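Local structure of galactose-1-phosphate uridylyltransferase (Pyrobaculum aerophilum str. IM2, 6K9Z) at residues A107-K112 / A120-F125; K278-A283 / L291-T296. The protein probably transfers uridylyl groups between UDP-glucose and hexose 1-phosphates such as galactose 1-phosphate, and binds zinc. The protein carries 1 engineered substitution. One frame throughout, in Å; residues are numbered along the deposited sequence.

In the fold
Following the chain from its N terminus, interaction 1 comes first: helix 96-114 ends, a short connection turns back, and strand 121-128 starts, so that residues 107-112 and 120-125 close the short helix-to-strand connection against the long antiparallel sheet of the half-barrel. Interaction 2 opens only much later, in the C-terminal domain, where the loop after strand 266-271 leads through helix 284-289 to strand 291-294 and residues 278-283 meet 291-296. The two loops therefore follow one another in series and neither nest nor cross. Their centres lie about 30 Å apart, on opposite sides of the chain's centre, yet both sites also touch the second subunit.

Interaction 1 of 2, residues A107-K112 / A120-F125; sequences AEAQRK and AYFLFF
F122 reaches from strand 121-128 to Q110 and A109 on helix 96-114, packing the helix against the antiparallel half-barrel sheet of this HIT-clan fold. With its CG anti to the backbone N (chi1 -175°), the phenyl ring projects toward the helix and receives Q110 CB over the middle of one face. This is a CH-pi contact, with CB 3.7 Å from the F122 ring centroid and only 10° off the ring normal. The helix backbone comes close as well, F122 CE2 lying 3.4 Å from Q110 CA. On the A109 side the ring is met obliquely by A109 C, and A109 CB adds an apolar contact to F122 CE2 at 4.1 Å. V106 and A113 of the same helix, with I143 and I145 of strand 140-146, also touch the ring in this buried layer. Beyond CG the Q110 chain runs extended, and its amide is turned 43° from the ring plane. Each end of that amide has a hydrogen-bonding partner: NE2 pairs with E114 OE2, while OE1 accepts from Q253 NE2, the same nitrogen that reaches F122 O. Q253 thereby links the glutamine to the strand. Q110 OE1 also lies 3.3 Å from F122 CD1.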
ATOM      1  N   ALA A 107      -6.466  -5.727  24.993  1.00 17.26           N
ATOM      2  CA  ALA A 107      -7.858  -5.327  25.265  1.00 18.03           C
ATOM      3  C   ALA A 107      -7.877  -4.331  26.457  1.00 19.45           C
ATOM      4  O   ALA A 107      -8.654  -3.376  26.410  1.00 19.41           O
ATOM      5  CB  ALA A 107      -8.713  -6.541  25.482  1.00 18.21           C
ATOM      6  N   GLU A 108      -7.108  -4.592  27.521  1.00 20.38           N
ATOM      7  CA  GLU A 108      -7.144  -3.719  28.722  1.00 22.59           C
ATOM      8  C   GLU A 108      -6.691  -2.321  28.306  1.00 21.30           C
ATOM      9  O   GLU A 108      -7.310  -1.347  28.747  1.00 20.91           O
ATOM     10  CB  GLU A 108      -6.291  -4.265  29.873  1.00 26.43           C
ATOM     11  CG  GLU A 108      -6.881  -5.528  30.463  1.00 30.40           C
ATOM     12  CD  GLU A 108      -6.036  -6.260  31.504  1.00 35.88           C
ATOM     13  OE1 GLU A 108      -4.780  -6.003  31.587  1.00 42.78           O
ATOM     14  OE2 GLU A 108      -6.630  -7.104  32.218  1.00 41.28           O
ATOM     15  N   ALA A 109      -5.652  -2.247  27.472  1.00 19.86           N
ATOM     16  CA  ALA A 109      -5.119  -0.968  26.940  1.00 19.88           C
ATOM     17  C   ALA A 109      -6.255  -0.280  26.175  1.00 19.34           C
ATOM     18  O   ALA A 109      -6.398   0.960  26.328  1.00 19.65           O
ATOM     19  CB  ALA A 109      -3.912  -1.187  26.069  1.00 19.65           C
ATOM     20  N   GLN A 110      -7.026  -1.029  25.362  1.00 17.65           N
ATOM     21  CA  GLN A 110      -8.110  -0.390  24.582  1.00 17.56           C
ATOM     22  C   GLN A 110      -9.185   0.131  25.531  1.00 18.93           C
ATOM     23  O   GLN A 110      -9.770   1.182  25.228  1.00 19.40           O
ATOM     24  CB  GLN A 110      -8.685  -1.360  23.548  1.00 16.54           C
ATOM     25  CG  GLN A 110      -9.795  -0.730  22.726  1.00 16.80           C
ATOM     26  CD  GLN A 110     -10.187  -1.603  21.567  1.00 16.92           C
ATOM     27  OE1 GLN A 110      -9.330  -2.298  21.006  1.00 15.89           O
ATOM     28  NE2 GLN A 110     -11.464  -1.569  21.196  1.00 16.92           N
ATOM     29  N   ARG A 111      -9.476  -0.585  26.617  1.00 19.56           N
ATOM     30  CA  ARG A 111     -10.541  -0.115  27.546  1.00 22.24           C
ATOM     31  C   ARG A 111     -10.120   1.241  28.116  1.00 23.09           C
ATOM     32  O   ARG A 111     -10.993   2.100  28.310  1.00 22.65           O
ATOM     33  CB  ARG A 111     -10.855  -1.163  28.614  1.00 24.07           C
ATOM     34  CG  ARG A 111     -11.844  -2.210  28.130  1.00 24.93           C
ATOM     35  CD  ARG A 111     -12.446  -3.125  29.176  1.00 26.84           C
ATOM     36  NE  ARG A 111     -12.849  -4.320  28.458  1.00 28.30           N
ATOM     37  CZ  ARG A 111     -12.100  -5.406  28.339  1.00 29.83           C
ATOM     38  NH1 ARG A 111     -10.918  -5.458  28.927  1.00 29.91           N
ATOM     39  NH2 ARG A 111     -12.539  -6.438  27.644  1.00 28.95           N
ATOM     40  N   LYS A 112      -8.822   1.391  28.382  1.00 24.06           N
ATOM     41  CA  LYS A 112      -8.262   2.665  28.905  1.00 26.24           C
ATOM     42  C   LYS A 112      -8.478   3.729  27.823  1.00 24.92           C
ATOM     43  O   LYS A 112      -8.964   4.855  28.168  1.00 25.55           O
ATOM     44  CB  LYS A 112      -6.822   2.441  29.384  1.00 29.29           C
ATOM     45  CG  LYS A 112      -6.065   3.682  29.824  1.00 33.34           C
ATOM     46  CD  LYS A 112      -5.167   3.491  31.057  1.00 37.67           C
ATOM     47  CE  LYS A 112      -4.538   4.804  31.526  1.00 41.21           C
ATOM     48  NZ  LYS A 112      -3.942   5.551  30.377  1.00 41.89           N
ATOM     49  N   ALA A 120      -9.885   8.609  18.711  1.00 19.79           N
ATOM     50  CA  ALA A 120     -10.873   8.175  17.695  1.00 19.09           C
ATOM     51  C   ALA A 120     -10.714   6.693  17.338  1.00 17.57           C
ATOM     52  O   ALA A 120     -11.697   6.031  16.922  1.00 17.29           O
ATOM     53  CB  ALA A 120     -10.759   9.033  16.460  1.00 19.27           C
ATOM     54  N   TYR A 121      -9.507   6.144  17.454  1.00 16.81           N
ATOM     55  CA  TYR A 121      -9.211   4.805  16.896  1.00 15.62           C
ATOM     56  C   TYR A 121      -8.089   4.133  17.684  1.00 15.31           C
ATOM     57  O   TYR A 121      -7.094   4.777  18.052  1.00 15.68           O
ATOM     58  CB  TYR A 121      -8.898   4.887  15.392  1.00 15.55           C
ATOM     59  CG  TYR A 121      -9.195   3.569  14.747  1.00 14.67           C
ATOM     60  CD1 TYR A 121     -10.471   3.257  14.328  1.00 14.88           C
ATOM     61  CD2 TYR A 121      -8.186   2.607  14.609  1.00 14.70           C
ATOM     62  CE1 TYR A 121     -10.756   2.021  13.779  1.00 14.71           C
ATOM     63  CE2 TYR A 121      -8.470   1.358  14.075  1.00 14.43           C
ATOM     64  CZ  TYR A 121      -9.760   1.059  13.705  1.00 14.38           C
ATOM     65  OH  TYR A 121     -10.086  -0.144  13.167  1.00 15.74           O
ATOM     66  N   PHE A 122      -8.245   2.830  17.872  1.00 14.44           N
ATOM     67  CA  PHE A 122      -7.220   1.960  18.473  1.00 14.72           C
ATOM     68  C   PHE A 122      -6.770   1.020  17.355  1.00 14.74           C
ATOM     69  O   PHE A 122      -7.535   0.102  16.997  1.00 15.20           O
ATOM     70  CB  PHE A 122      -7.795   1.256  19.700  1.00 15.25           C
ATOM     71  CG  PHE A 122      -6.798   0.424  20.474  1.00 15.24           C
ATOM     72  CD1 PHE A 122      -6.497  -0.870  20.063  1.00 14.68           C
ATOM     73  CD2 PHE A 122      -6.267   0.899  21.671  1.00 15.95           C
ATOM     74  CE1 PHE A 122      -5.645  -1.665  20.828  1.00 15.13           C
ATOM     75  CE2 PHE A 122      -5.451   0.087  22.444  1.00 16.47           C
ATOM     76  CZ  PHE A 122      -5.167  -1.218  22.035  1.00 15.46           C
ATOM     77  N   LEU A 123      -5.562   1.230  16.822  1.00 14.76           N
ATOM     78  CA  LEU A 123      -5.028   0.418  15.713  1.00 14.28           C
ATOM     79  C   LEU A 123      -3.947  -0.530  16.276  1.00 14.91           C
ATOM     80  O   LEU A 123      -2.843  -0.046  16.629  1.00 15.25           O
ATOM     81  CB  LEU A 123      -4.419   1.296  14.620  1.00 14.68           C
ATOM     82  CG  LEU A 123      -3.835   0.508  13.435  1.00 14.61           C
ATOM     83  CD1 LEU A 123      -4.950  -0.165  12.623  1.00 15.12           C
ATOM     84  CD2 LEU A 123      -3.019   1.413  12.529  1.00 15.42           C
ATOM     85  N   PHE A 124      -4.230  -1.831  16.300  1.00 15.15           N
ATOM     86  CA  PHE A 124      -3.264  -2.896  16.679  1.00 15.45           C
ATOM     87  C   PHE A 124      -2.728  -3.544  15.399  1.00 14.15           C
ATOM     88  O   PHE A 124      -3.556  -3.959  14.556  1.00 12.83           O
ATOM     89  CB  PHE A 124      -3.998  -3.908  17.560  1.00 16.95           C
ATOM     90  CG  PHE A 124      -3.193  -5.105  17.953  1.00 19.71           C
ATOM     91  CD1 PHE A 124      -2.036  -4.964  18.657  1.00 19.89           C
ATOM     92  CD2 PHE A 124      -3.662  -6.388  17.734  1.00 25.75           C
ATOM     93  CE1 PHE A 124      -1.268  -6.047  19.002  1.00 21.68           C
ATOM     94  CE2 PHE A 124      -2.913  -7.497  18.128  1.00 27.53           C
ATOM     95  CZ  PHE A 124      -1.701  -7.320  18.754  1.00 25.88           C
ATOM     96  N   PHE A 125      -1.412  -3.648  15.247  1.00 13.86           N
ATOM     97  CA  PHE A 125      -0.820  -4.270  14.047  1.00 13.95           C
ATOM     98  C   PHE A 125       0.485  -4.948  14.415  1.00 14.36           C
ATOM     99  O   PHE A 125       1.031  -4.688  15.480  1.00 14.31           O
ATOM    100  CB  PHE A 125      -0.657  -3.289  12.886  1.00 14.32           C
ATOM    101  CG  PHE A 125       0.303  -2.169  13.118  1.00 14.80           C
ATOM    102  CD1 PHE A 125      -0.097  -1.040  13.813  1.00 15.54           C
ATOM    103  CD2 PHE A 125       1.613  -2.260  12.668  1.00 15.12           C
ATOM    104  CE1 PHE A 125       0.780   0.017  13.992  1.00 15.67           C
ATOM    105  CE2 PHE A 125       2.502  -1.227  12.881  1.00 16.13           C
ATOM    106  CZ  PHE A 125       2.099  -0.087  13.550  1.00 16.19           C
TER

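Interaction 2 of 2, residues K278-A283 / L291-T296; sequences KLKHAA and LFTLDT
K280 stretches across to T293, joining the loop before helix 284-289 to strand 291-294, the strand by which this HIT-clan subunit extends its partner's sheet: residues 291-294 pair in a parallel beta ladder with the second subunit. From a CB directed toward the strand, the lysine starts with CG anti to the backbone N (chi1 170°). It bends about CB-CG, runs straight about CG-CD and bends again about CD-CE, which turns NZ to the strand. CB, CG, CD and CE make no close approach to the strand segment; elsewhere the side chain rests on P201, R274 and E286. Only the terminal NZ meets residues 291-296, and the side chains of K280 and T293 cross at about a right angle. K280 NZ gives weak hydrogen bonds to T293 O (3.1 Å) and T293 OG1 (3.4 Å). The hydroxyl sits between the backbone N and the carbonyl carbon (chi1 65°), which places it within range of the same ammonium group. T293 also touches a bound UDP, probably in the neighbouring subunit's site, so the lysine's positive charge may be felt near that ligand. A third bond, also weak, runs from K280 NZ to a water at 3.2 Å, and this water grips the strand more firmly, accepting a hydrogen bond from T293 N at 2.8 Å.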
ATOM      1  N   LYS A 278       8.929 -16.613  -3.458  1.00 36.68           N
ATOM      2  CA  LYS A 278       9.340 -15.262  -3.945  1.00 36.79           C
ATOM      3  C   LYS A 278       8.688 -14.163  -3.099  1.00 32.00           C
ATOM      4  O   LYS A 278       7.460 -14.138  -3.028  1.00 28.66           O
ATOM      5  CB  LYS A 278       8.873 -15.083  -5.391  1.00 41.61           C
ATOM      6  CG  LYS A 278       9.431 -13.877  -6.127  1.00 46.89           C
ATOM      7  CD  LYS A 278       9.605 -14.143  -7.612  1.00 52.47           C
ATOM      8  CE  LYS A 278      10.698 -15.165  -7.890  1.00 56.57           C
ATOM      9  NZ  LYS A 278      11.176 -15.118  -9.295  1.00 60.30           N
ATOM     10  N   LEU A 279       9.492 -13.259  -2.540  1.00 29.89           N
ATOM     11  CA  LEU A 279       8.937 -12.139  -1.739  1.00 27.86           C
ATOM     12  C   LEU A 279       8.115 -11.228  -2.658  1.00 26.80           C
ATOM     13  O   LEU A 279       8.569 -10.952  -3.778  1.00 26.50           O
ATOM     14  CB  LEU A 279      10.100 -11.372  -1.106  1.00 28.62           C
ATOM     15  CG  LEU A 279       9.711 -10.169  -0.251  1.00 28.65           C
ATOM     16  CD1 LEU A 279       8.784 -10.584   0.879  1.00 27.64           C
ATOM     17  CD2 LEU A 279      10.947  -9.478   0.302  1.00 29.97           C
ATOM     18  N   LYS A 280       6.960 -10.764  -2.179  1.00 26.36           N
ATOM     19  CA  LYS A 280       6.090  -9.848  -2.958  1.00 26.35           C
ATOM     20  C   LYS A 280       6.282  -8.439  -2.392  1.00 25.13           C
ATOM     21  O   LYS A 280       6.278  -8.300  -1.160  1.00 23.55           O
ATOM     22  CB  LYS A 280       4.622 -10.277  -2.864  1.00 27.41           C
ATOM     23  CG  LYS A 280       3.615  -9.281  -3.420  1.00 29.35           C
ATOM     24  CD  LYS A 280       3.535  -9.291  -4.930  1.00 31.96           C
ATOM     25  CE  LYS A 280       2.341  -8.538  -5.479  1.00 34.69           C
ATOM     26  NZ  LYS A 280       1.497  -9.399  -6.341  1.00 36.54           N
ATOM     27  N   HIS A 281       6.483  -7.454  -3.267  1.00 24.29           N
ATOM     28  CA  HIS A 281       6.692  -6.049  -2.830  1.00 24.59           C
ATOM     29  C   HIS A 281       5.538  -5.176  -3.324  1.00 23.09           C
ATOM     30  O   HIS A 281       5.155  -5.323  -4.489  1.00 26.20           O
ATOM     31  CB  HIS A 281       7.997  -5.491  -3.412  1.00 27.11           C
ATOM     32  CG  HIS A 281       9.242  -6.104  -2.868  1.00 28.97           C
ATOM     33  ND1 HIS A 281       9.849  -7.187  -3.463  1.00 33.33           N
ATOM     34  CD2 HIS A 281      10.011  -5.775  -1.810  1.00 30.22           C
ATOM     35  CE1 HIS A 281      10.931  -7.508  -2.788  1.00 32.59           C
ATOM     36  NE2 HIS A 281      11.051  -6.658  -1.768  1.00 32.73           N
ATOM     37  N   ALA A 282       4.983  -4.333  -2.455  1.00 21.01           N
ATOM     38  CA  ALA A 282       3.941  -3.401  -2.932  1.00 19.80           C
ATOM     39  C   ALA A 282       4.693  -2.380  -3.794  1.00 19.91           C
ATOM     40  O   ALA A 282       5.633  -1.760  -3.270  1.00 20.10           O
ATOM     41  CB  ALA A 282       3.269  -2.736  -1.761  1.00 19.10           C
ATOM     42  N   ALA A 283       4.299  -2.210  -5.059  1.00 19.31           N
ATOM     43  CA  ALA A 283       5.048  -1.285  -5.942  1.00 18.95           C
ATOM     44  C   ALA A 283       4.117  -0.345  -6.716  1.00 18.33           C
ATOM     45  O   ALA A 283       3.175   0.194  -6.115  1.00 17.89           O
ATOM     46  CB  ALA A 283       5.972  -2.054  -6.852  1.00 20.15           C
ATOM     47  N   LEU A 291      -4.161  -0.995  -7.233  1.00 18.71           N
ATOM     48  CA  LEU A 291      -4.494  -2.193  -8.031  1.00 18.97           C
ATOM     49  C   LEU A 291      -3.637  -3.337  -7.513  1.00 18.77           C
ATOM     50  O   LEU A 291      -2.408  -3.135  -7.275  1.00 18.46           O
ATOM     51  CB  LEU A 291      -4.171  -1.826  -9.478  1.00 21.74           C
ATOM     52  CG  LEU A 291      -5.010  -2.346 -10.609  1.00 24.75           C
ATOM     53  CD1 LEU A 291      -6.514  -2.127 -10.384  1.00 24.61           C
ATOM     54  CD2 LEU A 291      -4.536  -1.697 -11.930  1.00 24.89           C
ATOM     55  N   PHE A 292      -4.220  -4.511  -7.379  1.00 17.89           N
ATOM     56  CA  PHE A 292      -3.523  -5.690  -6.861  1.00 18.75           C
ATOM     57  C   PHE A 292      -3.617  -6.834  -7.911  1.00 20.67           C
ATOM     58  O   PHE A 292      -4.577  -6.878  -8.748  1.00 21.67           O
ATOM     59  CB  PHE A 292      -4.168  -6.044  -5.534  1.00 18.73           C
ATOM     60  CG  PHE A 292      -4.205  -4.870  -4.602  1.00 18.06           C
ATOM     61  CD1 PHE A 292      -5.257  -3.987  -4.606  1.00 18.25           C
ATOM     62  CD2 PHE A 292      -3.142  -4.633  -3.752  1.00 18.74           C
ATOM     63  CE1 PHE A 292      -5.256  -2.868  -3.779  1.00 17.38           C
ATOM     64  CE2 PHE A 292      -3.147  -3.527  -2.929  1.00 18.01           C
ATOM     65  CZ  PHE A 292      -4.206  -2.655  -2.935  1.00 17.54           C
ATOM     66  N   THR A 293      -2.581  -7.686  -7.889  1.00 20.86           N
ATOM     67  CA  THR A 293      -2.442  -8.842  -8.809  1.00 20.97           C
ATOM     68  C   THR A 293      -2.195 -10.113  -8.001  1.00 20.90           C
ATOM     69  O   THR A 293      -1.450 -10.117  -7.029  1.00 20.54           O
ATOM     70  CB  THR A 293      -1.357  -8.564  -9.854  1.00 22.53           C
ATOM     71  OG1 THR A 293      -0.098  -8.462  -9.185  1.00 23.16           O
ATOM     72  CG2 THR A 293      -1.581  -7.264 -10.595  1.00 22.86           C
ATOM     73  N   LEU A 294      -2.794 -11.198  -8.455  1.00 20.85           N
ATOM     74  CA  LEU A 294      -2.535 -12.551  -7.909  1.00 21.74           C
ATOM     75  C   LEU A 294      -2.190 -13.479  -9.045  1.00 22.98           C
ATOM     76  O   LEU A 294      -2.870 -13.411 -10.105  1.00 23.49           O
ATOM     77  CB  LEU A 294      -3.775 -13.103  -7.209  1.00 20.93           C
ATOM     78  CG  LEU A 294      -4.110 -12.444  -5.907  1.00 20.32           C
ATOM     79  CD1 LEU A 294      -5.384 -13.055  -5.329  1.00 20.18           C
ATOM     80  CD2 LEU A 294      -2.928 -12.572  -4.950  1.00 20.64           C
ATOM     81  N   ASP A 295      -1.187 -14.318  -8.820  1.00 24.27           N
ATOM     82  CA  ASP A 295      -0.748 -15.288  -9.837  1.00 26.99           C
ATOM     83  C   ASP A 295      -1.326 -16.658  -9.488  1.00 26.20           C
ATOM     84  O   ASP A 295      -0.988 -17.628 -10.192  1.00 26.65           O
ATOM     85  CB  ASP A 295       0.773 -15.281  -9.953  1.00 29.68           C
ATOM     86  CG  ASP A 295       1.484 -15.966  -8.806  1.00 31.36           C
ATOM     87  OD1 ASP A 295       0.828 -16.414  -7.844  1.00 30.44           O
ATOM     88  OD2 ASP A 295       2.718 -16.070  -8.923  1.00 37.19           O
ATOM     89  N   THR A 296      -2.132 -16.705  -8.438  1.00 24.74           N
ATOM     90  CA  THR A 296      -2.752 -17.948  -7.926  1.00 25.17           C
ATOM     91  C   THR A 296      -4.163 -17.631  -7.458  1.00 23.60           C
ATOM     92  O   THR A 296      -4.354 -16.594  -6.801  1.00 22.02           O
ATOM     93  CB  THR A 296      -1.915 -18.554  -6.795  1.00 25.64           C
ATOM     94  OG1 THR A 296      -0.577 -18.690  -7.285  1.00 26.74           O
ATOM     95  CG2 THR A 296      -2.450 -19.899  -6.370  1.00 25.99           C
TER
HETATM   96  O   HOH W   1      -0.644  -7.041  -5.905  1.00 22.07           O